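Local coordinates for solute-binding protein (Thermoactinomyces vulgaris, PDB 2ZYO) that binds maltodextrins such as maltotetraose and probably hands them on to a membrane transporter for sugar uptake, at residues N172-T177 / V358-I363; Y176-F181 / A186-E191; P206-G211 / Q379-A384. All coordinates share one frame; numbering follows the deposited sequence.

The three contacts sit close together on one side of the chain's centre, with contact centres 10 to 12 Å apart. Contacts 1 and 2 both use helix 174-183: its first turn meets helix 360-371 beside the sugar, and its later turn meets the chain running into strand 189-192. Contact 3 joins helix 206-220 to helix 377-394, the helix following 360-371. Along the chain, contact 2 closes before contact 3 opens, while contacts 1 and 3 interleave. Phe174 meets Phe181, Phe181 meets Ala208, and Ile363 meets Leu381, so packing runs continuously from the sugar pocket to the outer helices and ties late chain segments to earlier ones.

Contact 1. Residues N172-T177 / V358-I363; sequences NNFYYT and VVWEPI. With GLC (alpha-D-glucopyranose), chain B; GLC (alpha-D-glucopyranose), chain C.
Trp360, of helix 360-371, reaches to Phe174 and Tyr175 at the start of helix 174-183, making part of the maltodextrin site of a periplasmic-binding-protein fold. With CG beside the backbone N and anti to the carbonyl carbon (chi1 -59°), the indole lies flat under the chain B glucose. Its CB comes 3.8 Å from O4 of that sugar. Farther out, CD2 passes 3.4 Å from sugar C4, which stands over one indole face, offset toward the rim, and CE3 meets C6 of the same sugar at 3.3 Å. At the far rim CZ3 still lies close to the sugar's O5 while also touching Tyr175 CB at 3.9 Å and Phe174 CD2 at 4.0 Å. A broad aromatic surface suits the apolar C-H patches of glucose, and the Tyr175 ring does the same for the next unit, taking C4 of the chain C glucose over its centre. Phe174 and Trp360 cross at about a right angle, and the benzyl group also packs on Ile363. There Phe174 CB lies 3.6 Å from Ile363 CG2, while Ile363 CG1 makes a CH-pi contact over the phenyl face, 26° off its normal. Both are buried hydrophobic residues lying behind the sugar site. Asn173 suits the N-cap because its short side chain brings OD1 back to accept from Tyr175 N, while ND2 remains to donate. Its ND2 gives hydrogen bonds to O6 of the chain C glucose and to Glu170 OE1. Its OD1 has two donors, which fix the rotation of the amide: O6 of the chain B glucose at 3.0 Å, and Tyr175 N, also at 3.0 Å, lying 29° from the carbonyl plane.

Contact 2. Residues Y176-F181 / A186-E191; sequences YTYFLF and AAVFKE. With GLC (alpha-D-glucopyranose), chain C.
A first torsion that sets CG opposite the backbone N (chi1 179°) carries the end of the Tyr178 side chain near Ala186 and Val188, whereas Phe181 turns its CG back beside its own N (chi1 -70°), leaving CB facing Ala186. Helix 174-183 ends here, and a loop folds back past it into strand 189-192, the first strand of a two-stranded antiparallel beta hairpin with 195-201. The turn is closed by Ala186 N, which donates to Phe181 O at 3.0 Å. This bond spans from residue i+5 back to residue i across the end of the helix. Alanine suits the position because its small methyl fits close against the helix, 4.1 Å from Phe181 CB and at the edge of the phenyl ring. The Tyr178 ring does apolar work, with CE1 4.3 Å from Val188 CG2 and a stack on Phe278, while its hydroxyl holds a water. At the sugar end of the helix, Tyr176 OH bonds to Asn247 OD1, while its CE2 lies 3.4 Å from C6 of the chain C glucose. Replacing Tyr176 with an alanine would probably leave Asn247 OD1 without this partner and open a gap beside the sugar's C6. Back at the turn, that single water bridges the two segments, 2.6 Å from Tyr178 OH and donating to Ala186 O, likewise at 2.6 Å.

Contact 3. Residues P206-G211 / Q379-A384; sequences PEAVQG and QALNDA
Leu381 points from helix 377-394 toward the first turns of helix 206-220, where Ala208 and Val209 receive it. Its branch is carried forward in an extended line, CG anti to the carbonyl carbon (chi1 -70°) and CD1 continuing away from the helix (chi2 174°), so CD1 alone makes the contacts with 206-211. CD1 settles against the backbone as much as against side chains: it is 3.6 Å from Ala208 O and 3.7 Å from Val209 N. Around this spot the two neighbouring side chains supply methyls, Ala208 CB and Val209 CG2, each 4.0 Å from Leu381 CD1. Ala208 directs its CB toward the other helix, and with nothing longer than a methyl there the leucine can approach the main chain. Val209 is set differently: its CG2 lies beside its own N, and its side chain meets that of Leu381 at an oblique angle. The other methyl of Leu381, CD2, turns to Ile363 CD1 of helix 360-371, 3.7 Å away, so the branched leucine suits a place between two helices. Nearby, Asn382 OD1 accepts from Asn204 ND2, a polar link just ahead of helix 206-220. This is plain apolar helix-helix packing, small in area and away from the sugar, joining a C-terminal helix to the helical layer of a periplasmic-binding-protein lobe.

Contact 1. Residues N172-T177 / V358-I363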
loop_
_atom_site.group_PDB
_atom_site.type_symbol
_atom_site.label_atom_id
_atom_site.label_comp_id
_atom_site.label_asym_id
_atom_site.label_seq_id
_atom_site.Cartn_x
_atom_site.Cartn_y
_atom_site.Cartn_z
ATOM N N ASN A 172 8.135 8.022 13.120
ATOM C CA ASN A 172 7.058 8.096 14.107
ATOM C C ASN A 172 5.718 7.623 13.536
ATOM O O ASN A 172 4.656 7.879 14.108
ATOM C CB ASN A 172 6.947 9.517 14.678
ATOM C CG ASN A 172 6.716 10.575 13.602
ATOM O OD1 ASN A 172 6.661 10.275 12.407
ATOM N ND2 ASN A 172 6.578 11.825 14.031
ATOM N N ASN A 173 5.790 6.925 12.406
ATOM C CA ASN A 173 4.613 6.442 11.693
ATOM C C ASN A 173 4.758 4.945 11.446
ATOM O O ASN A 173 5.675 4.517 10.745
ATOM C CB ASN A 173 4.469 7.205 10.368
ATOM C CG ASN A 173 3.168 6.898 9.632
ATOM O OD1 ASN A 173 2.597 5.814 9.752
ATOM N ND2 ASN A 173 2.709 7.861 8.838
ATOM N N PHE A 174 3.854 4.165 12.037
ATOM C CA PHE A 174 3.902 2.698 11.978
ATOM C C PHE A 174 3.861 2.137 10.557
ATOM O O PHE A 174 4.421 1.069 10.293
ATOM C CB PHE A 174 2.773 2.104 12.827
ATOM C CG PHE A 174 2.756 0.595 12.872
ATOM C CD1 PHE A 174 3.812 -0.117 13.435
ATOM C CD2 PHE A 174 1.663 -0.110 12.374
ATOM C CE1 PHE A 174 3.787 -1.509 13.488
ATOM C CE2 PHE A 174 1.629 -1.503 12.426
ATOM C CZ PHE A 174 2.693 -2.202 12.983
ATOM N N TYR A 175 3.205 2.846 9.641
ATOM C CA TYR A 175 3.213 2.424 8.244
ATOM C C TYR A 175 4.652 2.281 7.728
ATOM O O TYR A 175 4.975 1.336 6.999
ATOM C CB TYR A 175 2.412 3.383 7.347
ATOM C CG TYR A 175 2.513 2.984 5.893
ATOM C CD1 TYR A 175 1.694 1.985 5.369
ATOM C CD2 TYR A 175 3.467 3.566 5.056
ATOM C CE1 TYR A 175 1.806 1.589 4.041
ATOM C CE2 TYR A 175 3.588 3.177 3.726
ATOM C CZ TYR A 175 2.755 2.186 3.228
ATOM O OH TYR A 175 2.878 1.798 1.916
ATOM N N TYR A 176 5.508 3.221 8.123
ATOM C CA TYR A 176 6.888 3.269 7.653
ATOM C C TYR A 176 7.817 2.377 8.469
ATOM O O TYR A 176 8.737 1.765 7.921
ATOM C CB TYR A 176 7.395 4.716 7.643
ATOM C CG TYR A 176 6.690 5.580 6.620
ATOM C CD1 TYR A 176 7.206 5.729 5.334
ATOM C CD2 TYR A 176 5.494 6.233 6.931
ATOM C CE1 TYR A 176 6.557 6.511 4.383
ATOM C CE2 TYR A 176 4.834 7.016 5.983
ATOM C CZ TYR A 176 5.376 7.153 4.714
ATOM O OH TYR A 176 4.738 7.926 3.770
ATOM N N THR A 177 7.559 2.292 9.771
ATOM C CA THR A 177 8.427 1.548 10.681
ATOM C C THR A 177 8.067 0.071 10.775
ATOM O O THR A 177 8.741 -0.685 11.476
ATOM C CB THR A 177 8.393 2.139 12.098
ATOM O OG1 THR A 177 7.065 2.036 12.618
ATOM C CG2 THR A 177 8.823 3.592 12.083
ATOM N N VAL A 358 -8.711 1.316 13.463
ATOM C CA VAL A 358 -8.519 1.977 14.756
ATOM C C VAL A 358 -7.153 1.676 15.384
ATOM O O VAL A 358 -6.878 2.089 16.511
ATOM C CB VAL A 358 -9.666 1.655 15.754
ATOM C CG1 VAL A 358 -10.999 2.176 15.223
ATOM C CG2 VAL A 358 -9.737 0.160 16.047
ATOM N N VAL A 359 -6.305 0.959 14.648
ATOM C CA VAL A 359 -4.954 0.641 15.117
ATOM C C VAL A 359 -3.993 1.812 14.892
ATOM O O VAL A 359 -3.172 2.117 15.762
ATOM C CB VAL A 359 -4.403 -0.662 14.465
ATOM C CG1 VAL A 359 -2.895 -0.816 14.698
ATOM C CG2 VAL A 359 -5.143 -1.874 14.997
ATOM N N TRP A 360 -4.119 2.471 13.739
ATOM C CA TRP A 360 -3.176 3.512 13.312
ATOM C C TRP A 360 -2.967 4.627 14.337
ATOM O O TRP A 360 -1.828 4.938 14.684
ATOM C CB TRP A 360 -3.587 4.113 11.962
ATOM C CG TRP A 360 -3.669 3.119 10.843
ATOM C CD1 TRP A 360 -4.802 2.661 10.240
ATOM C CD2 TRP A 360 -2.574 2.457 10.194
ATOM N NE1 TRP A 360 -4.487 1.759 9.252
ATOM C CE2 TRP A 360 -3.125 1.613 9.204
ATOM C CE3 TRP A 360 -1.180 2.495 10.352
ATOM C CZ2 TRP A 360 -2.333 0.813 8.370
ATOM C CZ3 TRP A 360 -0.393 1.698 9.524
ATOM C CH2 TRP A 360 -0.973 0.868 8.546
ATOM N N GLU A 361 -4.058 5.224 14.815
ATOM C CA GLU A 361 -3.974 6.358 15.746
ATOM C C GLU A 361 -3.188 6.031 17.031
ATOM O O GLU A 361 -2.197 6.704 17.321
ATOM C CB GLU A 361 -5.370 6.927 16.056
ATOM C CG GLU A 361 -5.376 8.195 16.913
ATOM C CD GLU A 361 -6.771 8.593 17.376
ATOM O OE1 GLU A 361 -7.741 8.400 16.610
ATOM O OE2 GLU A 361 -6.899 9.103 18.509
ATOM N N PRO A 362 -3.618 5.001 17.795
ATOM C CA PRO A 362 -2.901 4.610 19.017
ATOM C C PRO A 362 -1.446 4.185 18.792
ATOM O O PRO A 362 -0.578 4.554 19.584
ATOM C CB PRO A 362 -3.719 3.427 19.552
ATOM C CG PRO A 362 -5.040 3.540 18.905
ATOM C CD PRO A 362 -4.812 4.162 17.579
ATOM N N ILE A 363 -1.178 3.421 17.734
ATOM C CA ILE A 363 0.194 2.961 17.487
ATOM C C ILE A 363 1.128 4.109 17.086
ATOM O O ILE A 363 2.291 4.137 17.496
ATOM C CB ILE A 363 0.281 1.749 16.498
ATOM C CG1 ILE A 363 1.669 1.091 16.554
ATOM C CG2 ILE A 363 -0.071 2.153 15.070
ATOM C CD1 ILE A 363 1.990 0.424 17.880
HETATM C C1 GLC B . -1.256 4.315 5.897
HETATM C C2 GLC B . -2.727 3.895 5.944
HETATM C C3 GLC B . -3.544 4.941 6.699
HETATM C C4 GLC B . -2.953 5.166 8.094
HETATM C C5 GLC B . -1.467 5.527 7.979
HETATM C C6 GLC B . -0.787 5.634 9.329
HETATM O O2 GLC B . -3.227 3.761 4.624
HETATM O O3 GLC B . -4.891 4.510 6.809
HETATM O O4 GLC B . -3.651 6.217 8.745
HETATM O O5 GLC B . -0.760 4.519 7.220
HETATM O O6 GLC B . -0.210 6.917 9.510
HETATM C C1 GLC C . 1.248 6.488 1.740
HETATM C C2 GLC C . 0.246 5.320 1.551
HETATM C C3 GLC C . -0.776 5.210 2.703
HETATM C C4 GLC C . -0.104 5.358 4.068
HETATM C C5 GLC C . 0.762 6.615 4.085
HETATM C C6 GLC C . 1.474 6.834 5.412
HETATM O O1 GLC C . 0.662 7.714 1.480
HETATM O O2 GLC C . -0.446 5.462 0.312
HETATM O O3 GLC C . -1.423 3.946 2.643
HETATM O O4 GLC C . -1.113 5.451 5.091
HETATM O O5 GLC C . 1.781 6.509 3.072
HETATM O O6 GLC C . 0.795 7.790 6.214
#

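Contact 2. Residues Y176-F181 / A186-E191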
loop_
_atom_site.group_PDB
_atom_site.type_symbol
_atom_site.label_atom_id
_atom_site.label_comp_id
_atom_site.label_asym_id
_atom_site.label_seq_id
_atom_site.Cartn_x
_atom_site.Cartn_y
_atom_site.Cartn_z
ATOM N N TYR A 176 5.508 3.221 8.123
ATOM C CA TYR A 176 6.888 3.269 7.653
ATOM C C TYR A 176 7.817 2.377 8.469
ATOM O O TYR A 176 8.737 1.765 7.921
ATOM C CB TYR A 176 7.395 4.716 7.643
ATOM C CG TYR A 176 6.690 5.580 6.620
ATOM C CD1 TYR A 176 7.206 5.729 5.334
ATOM C CD2 TYR A 176 5.494 6.233 6.931
ATOM C CE1 TYR A 176 6.557 6.511 4.383
ATOM C CE2 TYR A 176 4.834 7.016 5.983
ATOM C CZ TYR A 176 5.376 7.153 4.714
ATOM O OH TYR A 176 4.738 7.926 3.770
ATOM N N THR A 177 7.559 2.292 9.771
ATOM C CA THR A 177 8.427 1.548 10.681
ATOM C C THR A 177 8.067 0.071 10.775
ATOM O O THR A 177 8.741 -0.685 11.476
ATOM C CB THR A 177 8.393 2.139 12.098
ATOM O OG1 THR A 177 7.065 2.036 12.618
ATOM C CG2 THR A 177 8.823 3.592 12.083
ATOM N N TYR A 178 7.015 -0.345 10.071
ATOM C CA TYR A 178 6.579 -1.741 10.125
ATOM C C TYR A 178 7.723 -2.740 9.947
ATOM O O TYR A 178 7.787 -3.738 10.671
ATOM C CB TYR A 178 5.470 -2.030 9.112
ATOM C CG TYR A 178 5.029 -3.477 9.131
ATOM C CD1 TYR A 178 4.344 -4.001 10.226
ATOM C CD2 TYR A 178 5.313 -4.327 8.063
ATOM C CE1 TYR A 178 3.943 -5.330 10.255
ATOM C CE2 TYR A 178 4.918 -5.659 8.085
ATOM C CZ TYR A 178 4.233 -6.152 9.184
ATOM O OH TYR A 178 3.831 -7.470 9.217
ATOM N N PHE A 179 8.629 -2.466 9.006
ATOM C CA PHE A 179 9.732 -3.393 8.729
ATOM C C PHE A 179 10.584 -3.678 9.965
ATOM O O PHE A 179 11.105 -4.780 10.116
ATOM C CB PHE A 179 10.584 -2.939 7.530
ATOM C CG PHE A 179 11.596 -1.868 7.848
ATOM C CD1 PHE A 179 12.926 -2.201 8.094
ATOM C CD2 PHE A 179 11.226 -0.525 7.878
ATOM C CE1 PHE A 179 13.873 -1.215 8.378
ATOM C CE2 PHE A 179 12.164 0.471 8.165
ATOM C CZ PHE A 179 13.492 0.125 8.413
ATOM N N LEU A 180 10.699 -2.687 10.849
ATOM C CA LEU A 180 11.441 -2.853 12.101
ATOM C C LEU A 180 10.736 -3.817 13.052
ATOM O O LEU A 180 11.390 -4.592 13.751
ATOM C CB LEU A 180 11.674 -1.502 12.787
ATOM C CG LEU A 180 12.535 -0.479 12.035
ATOM C CD1 LEU A 180 12.453 0.896 12.686
ATOM C CD2 LEU A 180 13.984 -0.940 11.940
ATOM N N PHE A 181 9.406 -3.763 13.076
ATOM C CA PHE A 181 8.607 -4.673 13.893
ATOM C C PHE A 181 8.590 -6.078 13.297
ATOM O O PHE A 181 8.788 -7.063 14.010
ATOM C CB PHE A 181 7.185 -4.131 14.068
ATOM C CG PHE A 181 7.110 -2.913 14.949
ATOM C CD1 PHE A 181 6.788 -3.037 16.293
ATOM C CD2 PHE A 181 7.367 -1.645 14.435
ATOM C CE1 PHE A 181 6.716 -1.915 17.119
ATOM C CE2 PHE A 181 7.302 -0.512 15.252
ATOM C CZ PHE A 181 6.975 -0.649 16.595
ATOM N N ALA A 186 7.257 -9.464 15.094
ATOM C CA ALA A 186 6.017 -8.873 15.596
ATOM C C ALA A 186 4.940 -8.810 14.520
ATOM O O ALA A 186 5.232 -8.551 13.349
ATOM C CB ALA A 186 6.278 -7.487 16.162
ATOM N N ALA A 187 3.697 -9.048 14.932
ATOM C CA ALA A 187 2.541 -8.971 14.042
ATOM C C ALA A 187 1.522 -7.976 14.596
ATOM O O ALA A 187 1.505 -7.704 15.800
ATOM C CB ALA A 187 1.910 -10.348 13.879
ATOM N N VAL A 188 0.680 -7.430 13.721
ATOM C CA VAL A 188 -0.420 -6.568 14.159
ATOM C C VAL A 188 -1.527 -7.430 14.771
ATOM O O VAL A 188 -1.861 -7.275 15.946
ATOM C CB VAL A 188 -0.993 -5.701 13.012
ATOM C CG1 VAL A 188 -2.025 -4.726 13.561
ATOM C CG2 VAL A 188 0.119 -4.946 12.290
ATOM N N PHE A 189 -2.083 -8.333 13.964
ATOM C CA PHE A 189 -3.060 -9.318 14.425
ATOM C C PHE A 189 -2.517 -10.714 14.155
ATOM O O PHE A 189 -1.830 -10.931 13.156
ATOM C CB PHE A 189 -4.396 -9.157 13.691
ATOM C CG PHE A 189 -5.041 -7.810 13.870
ATOM C CD1 PHE A 189 -5.709 -7.492 15.049
ATOM C CD2 PHE A 189 -5.001 -6.867 12.847
ATOM C CE1 PHE A 189 -6.317 -6.249 15.213
ATOM C CE2 PHE A 189 -5.604 -5.622 13.004
ATOM C CZ PHE A 189 -6.262 -5.313 14.188
ATOM N N LYS A 190 -2.828 -11.660 15.039
ATOM C CA LYS A 190 -2.442 -13.053 14.822
ATOM C C LYS A 190 -3.183 -13.623 13.617
ATOM O O LYS A 190 -4.414 -13.578 13.555
ATOM C CB LYS A 190 -2.707 -13.898 16.072
ATOM C CG LYS A 190 -2.454 -15.401 15.909
ATOM C CD LYS A 190 -0.987 -15.723 15.637
ATOM C CE LYS A 190 -0.738 -17.227 15.596
ATOM N NZ LYS A 190 -1.534 -17.917 14.539
ATOM N N GLU A 191 -2.416 -14.146 12.665
ATOM C CA GLU A 191 -2.966 -14.713 11.440
ATOM C C GLU A 191 -3.065 -16.229 11.533
ATOM O O GLU A 191 -2.128 -16.900 11.975
ATOM C CB GLU A 191 -2.112 -14.312 10.233
ATOM C CG GLU A 191 -2.747 -14.618 8.878
ATOM C CD GLU A 191 -1.982 -14.015 7.713
ATOM O OE1 GLU A 191 -1.703 -12.795 7.735
ATOM O OE2 GLU A 191 -1.668 -14.761 6.762
HETATM C C1 GLC C . 1.248 6.488 1.740
HETATM C C2 GLC C . 0.246 5.320 1.551
HETATM C C3 GLC C . -0.776 5.210 2.703
HETATM C C4 GLC C . -0.104 5.358 4.068
HETATM C C5 GLC C . 0.762 6.615 4.085
HETATM C C6 GLC C . 1.474 6.834 5.412
HETATM O O1 GLC C . 0.662 7.714 1.480
HETATM O O2 GLC C . -0.446 5.462 0.312
HETATM O O3 GLC C . -1.423 3.946 2.643
HETATM O O4 GLC C . -1.113 5.451 5.091
HETATM O O5 GLC C . 1.781 6.509 3.072
HETATM O O6 GLC C . 0.795 7.790 6.214
HETATM O O HOH W 1 4.834 -9.296 10.841
#

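Contact 3. Residues P206-G211 / Q379-A384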
loop_
_atom_site.group_PDB
_atom_site.type_symbol
_atom_site.label_atom_id
_atom_site.label_comp_id
_atom_site.label_asym_id
_atom_site.label_seq_id
_atom_site.Cartn_x
_atom_site.Cartn_y
_atom_site.Cartn_z
ATOM N N PRO A 206 6.783 -9.182 23.337
ATOM C CA PRO A 206 8.216 -8.904 23.476
ATOM C C PRO A 206 8.857 -8.546 22.132
ATOM O O PRO A 206 9.719 -7.665 22.075
ATOM C CB PRO A 206 8.781 -10.228 24.000
ATOM C CG PRO A 206 7.640 -10.881 24.682
ATOM C CD PRO A 206 6.429 -10.507 23.883
ATOM N N GLU A 207 8.417 -9.216 21.066
ATOM C CA GLU A 207 8.868 -8.917 19.708
ATOM C C GLU A 207 8.580 -7.463 19.330
ATOM O O GLU A 207 9.432 -6.786 18.755
ATOM C CB GLU A 207 8.209 -9.860 18.696
ATOM C CG GLU A 207 8.656 -11.319 18.783
ATOM C CD GLU A 207 7.904 -12.144 19.821
ATOM O OE1 GLU A 207 7.092 -11.587 20.594
ATOM O OE2 GLU A 207 8.136 -13.372 19.863
ATOM N N ALA A 208 7.380 -6.993 19.664
ATOM C CA ALA A 208 6.980 -5.619 19.364
ATOM C C ALA A 208 7.827 -4.603 20.125
ATOM O O ALA A 208 8.190 -3.553 19.584
ATOM C CB ALA A 208 5.505 -5.420 19.660
ATOM N N VAL A 209 8.145 -4.923 21.379
ATOM C CA VAL A 209 9.005 -4.068 22.192
ATOM C C VAL A 209 10.378 -3.931 21.530
ATOM O O VAL A 209 10.920 -2.831 21.445
ATOM C CB VAL A 209 9.124 -4.587 23.646
ATOM C CG1 VAL A 209 10.147 -3.779 24.435
ATOM C CG2 VAL A 209 7.761 -4.541 24.337
ATOM N N GLN A 210 10.917 -5.041 21.029
ATOM C CA GLN A 210 12.199 -5.012 20.318
ATOM C C GLN A 210 12.137 -4.135 19.066
ATOM O O GLN A 210 13.106 -3.445 18.736
ATOM C CB GLN A 210 12.675 -6.426 19.966
ATOM C CG GLN A 210 12.863 -7.350 21.173
ATOM C CD GLN A 210 13.873 -6.825 22.177
ATOM O OE1 GLN A 210 13.538 -6.561 23.333
ATOM N NE2 GLN A 210 15.113 -6.667 21.739
ATOM N N GLY A 211 10.997 -4.169 18.378
ATOM C CA GLY A 211 10.758 -3.309 17.219
ATOM C C GLY A 211 10.744 -1.839 17.599
ATOM O O GLY A 211 11.392 -1.016 16.950
ATOM N N GLN A 379 5.875 0.746 27.943
ATOM C CA GLN A 379 4.764 1.546 28.469
ATOM C C GLN A 379 3.869 2.078 27.349
ATOM O O GLN A 379 2.641 2.002 27.440
ATOM C CB GLN A 379 5.286 2.717 29.313
ATOM C CG GLN A 379 5.918 2.326 30.648
ATOM C CD GLN A 379 6.714 3.462 31.283
ATOM O OE1 GLN A 379 7.212 4.359 30.594
ATOM N NE2 GLN A 379 6.843 3.423 32.605
ATOM N N ALA A 380 4.491 2.611 26.298
ATOM C CA ALA A 380 3.761 3.184 25.169
ATOM C C ALA A 380 2.958 2.129 24.414
ATOM O O ALA A 380 1.812 2.375 24.032
ATOM C CB ALA A 380 4.709 3.911 24.230
ATOM N N LEU A 381 3.557 0.956 24.213
ATOM C CA LEU A 381 2.889 -0.132 23.501
ATOM C C LEU A 381 1.745 -0.726 24.313
ATOM O O LEU A 381 0.684 -1.017 23.763
ATOM C CB LEU A 381 3.882 -1.226 23.096
ATOM C CG LEU A 381 4.901 -0.886 22.002
ATOM C CD1 LEU A 381 5.877 -2.033 21.838
ATOM C CD2 LEU A 381 4.228 -0.549 20.673
ATOM N N ASN A 382 1.962 -0.899 25.616
ATOM C CA ASN A 382 0.914 -1.380 26.514
ATOM C C ASN A 382 -0.302 -0.463 26.503
ATOM O O ASN A 382 -1.440 -0.932 26.420
ATOM C CB ASN A 382 1.449 -1.546 27.939
ATOM C CG ASN A 382 2.226 -2.837 28.126
ATOM O OD1 ASN A 382 2.169 -3.747 27.293
ATOM N ND2 ASN A 382 2.951 -2.930 29.237
ATOM N N ASP A 383 -0.047 0.844 26.574
ATOM C CA ASP A 383 -1.104 1.851 26.511
ATOM C C ASP A 383 -1.826 1.847 25.168
ATOM O O ASP A 383 -3.052 1.933 25.121
ATOM C CB ASP A 383 -0.537 3.247 26.788
ATOM C CG ASP A 383 -0.170 3.457 28.245
ATOM O OD1 ASP A 383 -0.427 2.561 29.078
ATOM O OD2 ASP A 383 0.379 4.535 28.556
ATOM N N ALA A 384 -1.059 1.742 24.084
ATOM C CA ALA A 384 -1.618 1.751 22.732
ATOM C C ALA A 384 -2.544 0.566 22.484
ATOM O O ALA A 384 -3.626 0.732 21.918
ATOM C CB ALA A 384 -0.506 1.785 21.689
#